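MMS19 nucleotide excision repair protein homolog (Mus musculus, PDB 6TBL) probably serves as a key component of the cytosolic iron-sulfur assembly complex, helping to insert iron-sulfur clusters into proteins of DNA metabolism and genome integrity. Local coordinates at residues K88-L99 and A110-G121. Sequence-based numbering, arbitrary orientation.
Sequences KSQVIRALAKPL and AVSARGEWFLLG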
ATOM      1  N   LYS A  88      -8.382  -5.773  18.757  1.00 79.07           N
ATOM      2  CA  LYS A  88      -7.022  -5.424  18.354  1.00 80.83           C
ATOM      3  C   LYS A  88      -7.009  -4.465  17.171  1.00 87.03           C
ATOM      4  O   LYS A  88      -6.243  -3.494  17.160  1.00 92.94           O
ATOM      5  CB  LYS A  88      -6.237  -6.694  18.024  1.00 74.71           C
ATOM      6  CG  LYS A  88      -4.854  -6.425  17.464  1.00 88.60           C
ATOM      7  CD  LYS A  88      -4.077  -7.712  17.260  1.00 74.02           C
ATOM      8  CE  LYS A  88      -2.770  -7.434  16.544  1.00 78.40           C
ATOM      9  NZ  LYS A  88      -1.947  -8.656  16.365  1.00 88.36           N
ATOM     10  N   SER A  89      -7.852  -4.717  16.169  1.00 86.00           N
ATOM     11  CA  SER A  89      -7.849  -3.880  14.975  1.00 83.12           C
ATOM     12  C   SER A  89      -8.221  -2.439  15.304  1.00 81.77           C
ATOM     13  O   SER A  89      -7.484  -1.506  14.968  1.00 82.73           O
ATOM     14  CB  SER A  89      -8.795  -4.462  13.924  1.00 93.43           C
ATOM     15  OG  SER A  89      -8.273  -5.660  13.377  1.00 93.72           O
ATOM     16  N   GLN A  90      -9.358  -2.236  15.976  1.00 81.64           N
ATOM     17  CA  GLN A  90      -9.813  -0.874  16.236  1.00 82.90           C
ATOM     18  C   GLN A  90      -8.889  -0.140  17.199  1.00 89.62           C
ATOM     19  O   GLN A  90      -8.765   1.088  17.119  1.00 91.66           O
ATOM     20  CB  GLN A  90     -11.243  -0.879  16.776  1.00 90.27           C
ATOM     21  CG  GLN A  90     -11.368  -1.291  18.232  1.00100.30           C
ATOM     22  CD  GLN A  90     -12.685  -0.860  18.847  1.00113.89           C
ATOM     23  OE1 GLN A  90     -13.557  -1.688  19.115  1.00123.80           O
ATOM     24  NE2 GLN A  90     -12.836   0.443  19.074  1.00105.41           N
ATOM     25  N   VAL A  91      -8.231  -0.865  18.106  1.00 88.91           N
ATOM     26  CA  VAL A  91      -7.317  -0.222  19.045  1.00 87.92           C
ATOM     27  C   VAL A  91      -6.090   0.305  18.312  1.00 86.62           C
ATOM     28  O   VAL A  91      -5.642   1.433  18.553  1.00 90.80           O
ATOM     29  CB  VAL A  91      -6.934  -1.196  20.174  1.00 78.82           C
ATOM     30  CG1 VAL A  91      -5.743  -0.669  20.944  1.00 73.66           C
ATOM     31  CG2 VAL A  91      -8.112  -1.412  21.110  1.00 69.81           C
ATOM     32  N   ILE A  92      -5.537  -0.494  17.397  1.00 82.34           N
ATOM     33  CA  ILE A  92      -4.367  -0.059  16.639  1.00 84.28           C
ATOM     34  C   ILE A  92      -4.711   1.149  15.776  1.00 86.28           C
ATOM     35  O   ILE A  92      -3.908   2.080  15.633  1.00 83.70           O
ATOM     36  CB  ILE A  92      -3.812  -1.230  15.807  1.00 81.75           C
ATOM     37  CG1 ILE A  92      -3.235  -2.302  16.734  1.00 77.88           C
ATOM     38  CG2 ILE A  92      -2.756  -0.748  14.823  1.00 80.69           C
ATOM     39  CD1 ILE A  92      -2.494  -3.404  16.014  1.00 87.35           C
ATOM     40  N   ARG A  93      -5.917   1.166  15.204  1.00 84.87           N
ATOM     41  CA  ARG A  93      -6.365   2.346  14.473  1.00 87.80           C
ATOM     42  C   ARG A  93      -6.561   3.531  15.413  1.00 81.16           C
ATOM     43  O   ARG A  93      -6.143   4.652  15.103  1.00 82.47           O
ATOM     44  CB  ARG A  93      -7.656   2.032  13.715  1.00 96.04           C
ATOM     45  CG  ARG A  93      -7.558   0.805  12.818  1.00114.10           C
ATOM     46  CD  ARG A  93      -8.923   0.355  12.322  1.00133.86           C
ATOM     47  NE  ARG A  93      -9.526   1.329  11.422  1.00150.40           N
ATOM     48  CZ  ARG A  93     -10.614   1.098  10.696  1.00170.92           C
ATOM     49  NH1 ARG A  93     -11.095   2.044   9.900  1.00182.33           N
ATOM     50  NH2 ARG A  93     -11.219  -0.081  10.759  1.00177.34           N
ATOM     51  N   ALA A  94      -7.178   3.298  16.575  1.00 76.62           N
ATOM     52  CA  ALA A  94      -7.432   4.390  17.512  1.00 74.23           C
ATOM     53  C   ALA A  94      -6.137   4.941  18.097  1.00 77.06           C
ATOM     54  O   ALA A  94      -5.986   6.159  18.238  1.00 83.79           O
ATOM     55  CB  ALA A  94      -8.365   3.922  18.627  1.00 72.67           C
ATOM     56  N   LEU A  95      -5.192   4.065  18.445  1.00 77.43           N
ATOM     57  CA  LEU A  95      -3.940   4.521  19.040  1.00 77.88           C
ATOM     58  C   LEU A  95      -3.032   5.228  18.042  1.00 73.79           C
ATOM     59  O   LEU A  95      -2.000   5.768  18.449  1.00 72.88           O
ATOM     60  CB  LEU A  95      -3.198   3.345  19.682  1.00 72.69           C
ATOM     61  CG  LEU A  95      -3.864   2.767  20.935  1.00 67.16           C
ATOM     62  CD1 LEU A  95      -3.023   1.663  21.549  1.00 69.96           C
ATOM     63  CD2 LEU A  95      -4.128   3.866  21.948  1.00 70.39           C
ATOM     64  N   ALA A  96      -3.387   5.245  16.756  1.00 75.18           N
ATOM     65  CA  ALA A  96      -2.594   6.001  15.793  1.00 89.80           C
ATOM     66  C   ALA A  96      -2.706   7.500  16.032  1.00 87.23           C
ATOM     67  O   ALA A  96      -1.760   8.245  15.751  1.00 91.42           O
ATOM     68  CB  ALA A  96      -3.025   5.653  14.368  1.00 70.04           C
ATOM     69  N   LYS A  97      -3.848   7.963  16.549  1.00 87.00           N
ATOM     70  CA  LYS A  97      -4.002   9.394  16.805  1.00 85.72           C
ATOM     71  C   LYS A  97      -3.088   9.876  17.926  1.00 90.67           C
ATOM     72  O   LYS A  97      -2.393  10.888  17.728  1.00 94.09           O
ATOM     73  CB  LYS A  97      -5.474   9.719  17.077  1.00 83.37           C
ATOM     74  CG  LYS A  97      -5.729  11.151  17.518  1.00 91.02           C
ATOM     75  CD  LYS A  97      -7.187  11.350  17.912  1.00 91.22           C
ATOM     76  CE  LYS A  97      -7.449  12.774  18.369  1.00 85.03           C
ATOM     77  NZ  LYS A  97      -8.867  12.974  18.770  1.00 93.25           N
ATOM     78  N   PRO A  98      -3.026   9.230  19.099  1.00 77.27           N
ATOM     79  CA  PRO A  98      -2.071   9.683  20.126  1.00 73.93           C
ATOM     80  C   PRO A  98      -0.617   9.576  19.704  1.00 74.74           C
ATOM     81  O   PRO A  98       0.242  10.186  20.354  1.00 86.25           O
ATOM     82  CB  PRO A  98      -2.372   8.764  21.318  1.00 74.17           C
ATOM     83  CG  PRO A  98      -3.760   8.318  21.110  1.00 73.23           C
ATOM     84  CD  PRO A  98      -3.906   8.171  19.626  1.00 69.51           C
ATOM     85  N   LEU A  99      -0.307   8.817  18.649  1.00 70.94           N
ATOM     86  CA  LEU A  99       1.062   8.797  18.139  1.00 68.13           C
ATOM     87  C   LEU A  99       1.474  10.157  17.601  1.00 70.67           C
ATOM     88  O   LEU A  99       2.668  10.473  17.565  1.00 74.46           O
ATOM     89  CB  LEU A  99       1.220   7.740  17.045  1.00 64.05           C
ATOM     90  CG  LEU A  99       1.104   6.264  17.432  1.00 69.71           C
ATOM     91  CD1 LEU A  99       1.385   5.396  16.224  1.00 73.94           C
ATOM     92  CD2 LEU A  99       2.054   5.923  18.563  1.00 77.38           C
ATOM     93  N   ALA A 110       1.886   6.369  23.890  1.00 75.74           N
ATOM     94  CA  ALA A 110       1.128   5.838  22.762  1.00 73.20           C
ATOM     95  C   ALA A 110       1.941   4.807  21.987  1.00 72.15           C
ATOM     96  O   ALA A 110       1.411   3.767  21.581  1.00 72.70           O
ATOM     97  CB  ALA A 110       0.684   6.977  21.845  1.00 66.88           C
ATOM     98  N   VAL A 111       3.229   5.080  21.775  1.00 64.87           N
ATOM     99  CA  VAL A 111       4.106   4.100  21.137  1.00 64.60           C
ATOM    100  C   VAL A 111       4.152   2.820  21.960  1.00 67.39           C
ATOM    101  O   VAL A 111       4.042   1.710  21.426  1.00 69.81           O
ATOM    102  CB  VAL A 111       5.513   4.692  20.934  1.00 60.52           C
ATOM    103  CG1 VAL A 111       6.490   3.611  20.513  1.00 58.73           C
ATOM    104  CG2 VAL A 111       5.471   5.803  19.905  1.00 60.53           C
ATOM    105  N   SER A 112       4.307   2.960  23.276  1.00 69.33           N
ATOM    106  CA  SER A 112       4.410   1.790  24.140  1.00 64.64           C
ATOM    107  C   SER A 112       3.117   0.983  24.143  1.00 70.04           C
ATOM    108  O   SER A 112       3.148  -0.253  24.074  1.00 71.46           O
ATOM    109  CB  SER A 112       4.778   2.226  25.558  1.00 63.27           C
ATOM    110  OG  SER A 112       4.856   1.114  26.433  1.00 83.08           O
ATOM    111  N   ALA A 113       1.970   1.660  24.220  1.00 69.12           N
ATOM    112  CA  ALA A 113       0.697   0.947  24.262  1.00 63.01           C
ATOM    113  C   ALA A 113       0.394   0.281  22.926  1.00 77.43           C
ATOM    114  O   ALA A 113       0.020  -0.898  22.879  1.00 70.94           O
ATOM    115  CB  ALA A 113      -0.429   1.905  24.655  1.00 63.76           C
ATOM    116  N   ARG A 114       0.555   1.021  21.826  1.00 73.73           N
ATOM    117  CA  ARG A 114       0.245   0.471  20.511  1.00 72.70           C
ATOM    118  C   ARG A 114       1.180  -0.678  20.157  1.00 75.45           C
ATOM    119  O   ARG A 114       0.760  -1.652  19.520  1.00 70.29           O
ATOM    120  CB  ARG A 114       0.317   1.577  19.458  1.00 69.53           C
ATOM    121  CG  ARG A 114      -0.259   1.221  18.094  1.00 66.17           C
ATOM    122  CD  ARG A 114      -0.367   2.485  17.258  1.00 69.69           C
ATOM    123  NE  ARG A 114      -1.152   2.314  16.038  1.00 77.31           N
ATOM    124  CZ  ARG A 114      -0.639   2.318  14.813  1.00 76.42           C
ATOM    125  NH1 ARG A 114       0.665   2.481  14.637  1.00 77.32           N
ATOM    126  NH2 ARG A 114      -1.431   2.162  13.762  1.00 74.93           N
ATOM    127  N   GLY A 115       2.450  -0.586  20.567  1.00 74.43           N
ATOM    128  CA  GLY A 115       3.398  -1.644  20.261  1.00 61.84           C
ATOM    129  C   GLY A 115       3.030  -2.974  20.886  1.00 75.29           C
ATOM    130  O   GLY A 115       3.272  -4.031  20.298  1.00 82.17           O
ATOM    131  N   GLU A 116       2.434  -2.945  22.080  1.00 72.59           N
ATOM    132  CA  GLU A 116       2.008  -4.180  22.725  1.00 76.06           C
ATOM    133  C   GLU A 116       0.730  -4.732  22.112  1.00 78.65           C
ATOM    134  O   GLU A 116       0.488  -5.942  22.190  1.00 77.84           O
ATOM    135  CB  GLU A 116       1.824  -3.956  24.225  1.00 76.75           C
ATOM    136  CG  GLU A 116       3.132  -3.765  24.961  1.00 82.65           C
ATOM    137  CD  GLU A 116       4.032  -4.982  24.869  1.00 84.42           C
ATOM    138  OE1 GLU A 116       3.515  -6.112  24.994  1.00 82.93           O
ATOM    139  OE2 GLU A 116       5.252  -4.810  24.659  1.00 88.91           O
ATOM    140  N   TRP A 117      -0.097  -3.875  21.512  1.00 73.25           N
ATOM    141  CA  TRP A 117      -1.289  -4.357  20.828  1.00 77.96           C
ATOM    142  C   TRP A 117      -0.972  -4.967  19.470  1.00 81.93           C
ATOM    143  O   TRP A 117      -1.794  -5.721  18.939  1.00 89.53           O
ATOM    144  CB  TRP A 117      -2.307  -3.225  20.675  1.00 73.43           C
ATOM    145  CG  TRP A 117      -3.095  -2.981  21.926  1.00 77.97           C
ATOM    146  CD1 TRP A 117      -2.706  -2.252  23.012  1.00 78.09           C
ATOM    147  CD2 TRP A 117      -4.406  -3.479  22.228  1.00 79.62           C
ATOM    148  NE1 TRP A 117      -3.694  -2.258  23.966  1.00 74.43           N
ATOM    149  CE2 TRP A 117      -4.749  -3.002  23.509  1.00 72.71           C
ATOM    150  CE3 TRP A 117      -5.327  -4.271  21.533  1.00 82.62           C
ATOM    151  CZ2 TRP A 117      -5.969  -3.296  24.111  1.00 78.41           C
ATOM    152  CZ3 TRP A 117      -6.538  -4.562  22.135  1.00 78.18           C
ATOM    153  CH2 TRP A 117      -6.848  -4.076  23.411  1.00 83.61           C
ATOM    154  N   PHE A 118       0.199  -4.665  18.902  1.00 74.94           N
ATOM    155  CA  PHE A 118       0.624  -5.345  17.683  1.00 75.24           C
ATOM    156  C   PHE A 118       1.028  -6.788  17.956  1.00 82.05           C
ATOM    157  O   PHE A 118       0.945  -7.632  17.057  1.00 88.41           O
ATOM    158  CB  PHE A 118       1.788  -4.595  17.033  1.00 72.75           C
ATOM    159  CG  PHE A 118       1.364  -3.490  16.109  1.00 75.87           C
ATOM    160  CD1 PHE A 118       0.944  -3.771  14.822  1.00 75.86           C
ATOM    161  CD2 PHE A 118       1.401  -2.169  16.521  1.00 73.40           C
ATOM    162  CE1 PHE A 118       0.559  -2.759  13.970  1.00 74.42           C
ATOM    163  CE2 PHE A 118       1.016  -1.150  15.670  1.00 69.23           C
ATOM    164  CZ  PHE A 118       0.599  -1.446  14.394  1.00 71.62           C
ATOM    165  N   LEU A 119       1.457  -7.090  19.180  1.00 84.24           N
ATOM    166  CA  LEU A 119       1.975  -8.404  19.526  1.00 80.70           C
ATOM    167  C   LEU A 119       0.904  -9.367  20.019  1.00 88.36           C
ATOM    168  O   LEU A 119       1.244 -10.472  20.451  1.00101.45           O
ATOM    169  CB  LEU A 119       3.061  -8.272  20.601  1.00 74.73           C
ATOM    170  CG  LEU A 119       4.205  -7.300  20.322  1.00 68.91           C
ATOM    171  CD1 LEU A 119       5.091  -7.160  21.551  1.00 67.14           C
ATOM    172  CD2 LEU A 119       5.011  -7.763  19.123  1.00 67.50           C
ATOM    173  N   LEU A 120      -0.370  -8.983  19.986  1.00 88.86           N
ATOM    174  CA  LEU A 120      -1.409  -9.878  20.487  1.00 94.77           C
ATOM    175  C   LEU A 120      -1.589 -11.078  19.564  1.00100.83           C
ATOM    176  O   LEU A 120      -1.523 -12.230  20.008  1.00103.39           O
ATOM    177  CB  LEU A 120      -2.719  -9.114  20.665  1.00 88.01           C
ATOM    178  CG  LEU A 120      -2.742  -8.168  21.866  1.00 86.03           C
ATOM    179  CD1 LEU A 120      -4.071  -7.447  21.943  1.00 89.96           C
ATOM    180  CD2 LEU A 120      -2.470  -8.930  23.158  1.00 83.75           C
ATOM    181  N   GLY A 121      -1.811 -10.830  18.277  1.00108.72           N
ATOM    182  CA  GLY A 121      -1.784 -11.893  17.292  1.00120.55           C
ATOM    183  C   GLY A 121      -0.376 -12.131  16.781  1.00128.98           C
ATOM    184  O   GLY A 121      -0.075 -11.875  15.611  1.00140.15           O
TER
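Val91 presses against the indole of Trp117 at the closely packed inner side of this contact, with CG1 over the face of the five-membered ring, 3.5 Å from its centroid. With CG1 anti to the backbone N (chi1 166°), the valine's other methyl, CG2, reaches the six-membered ring at CZ3 and CH2. The indole NE1 is hydrogen-bonded to the backbone O of Met73 on helix 63-76, which ties the ring to the preceding repeat. Alongside, Leu95 CD1 lies 3.6 Å from Arg114 CA. Both segments lie in HEAT repeat 4, whose paired helices run antiparallel, and the segments here meet at 155° with axes 9.6 Å apart. Arg114 extends across this pair and grips Ile92 O side-on: NE donates at 2.8 Å to Ile92 O, in the carbonyl plane on a lone pair, whereas NH2 reaches the same oxygen from above that plane. Arg114 NH1 donates to a backbone atom of the chain of another protein in the assembly, and the same guanidinium thus has partners in both chains. Ile92 CD1 sits over the centre of the Phe118 ring, 3.7 Å from its centroid. The more open end belongs to partly exposed Lys88 and exposed Gly121. Lys88 stretches out fully, passing Leu120 CB, to bring NZ within 3.1 Å of Phe118 O, but from well above the carbonyl plane.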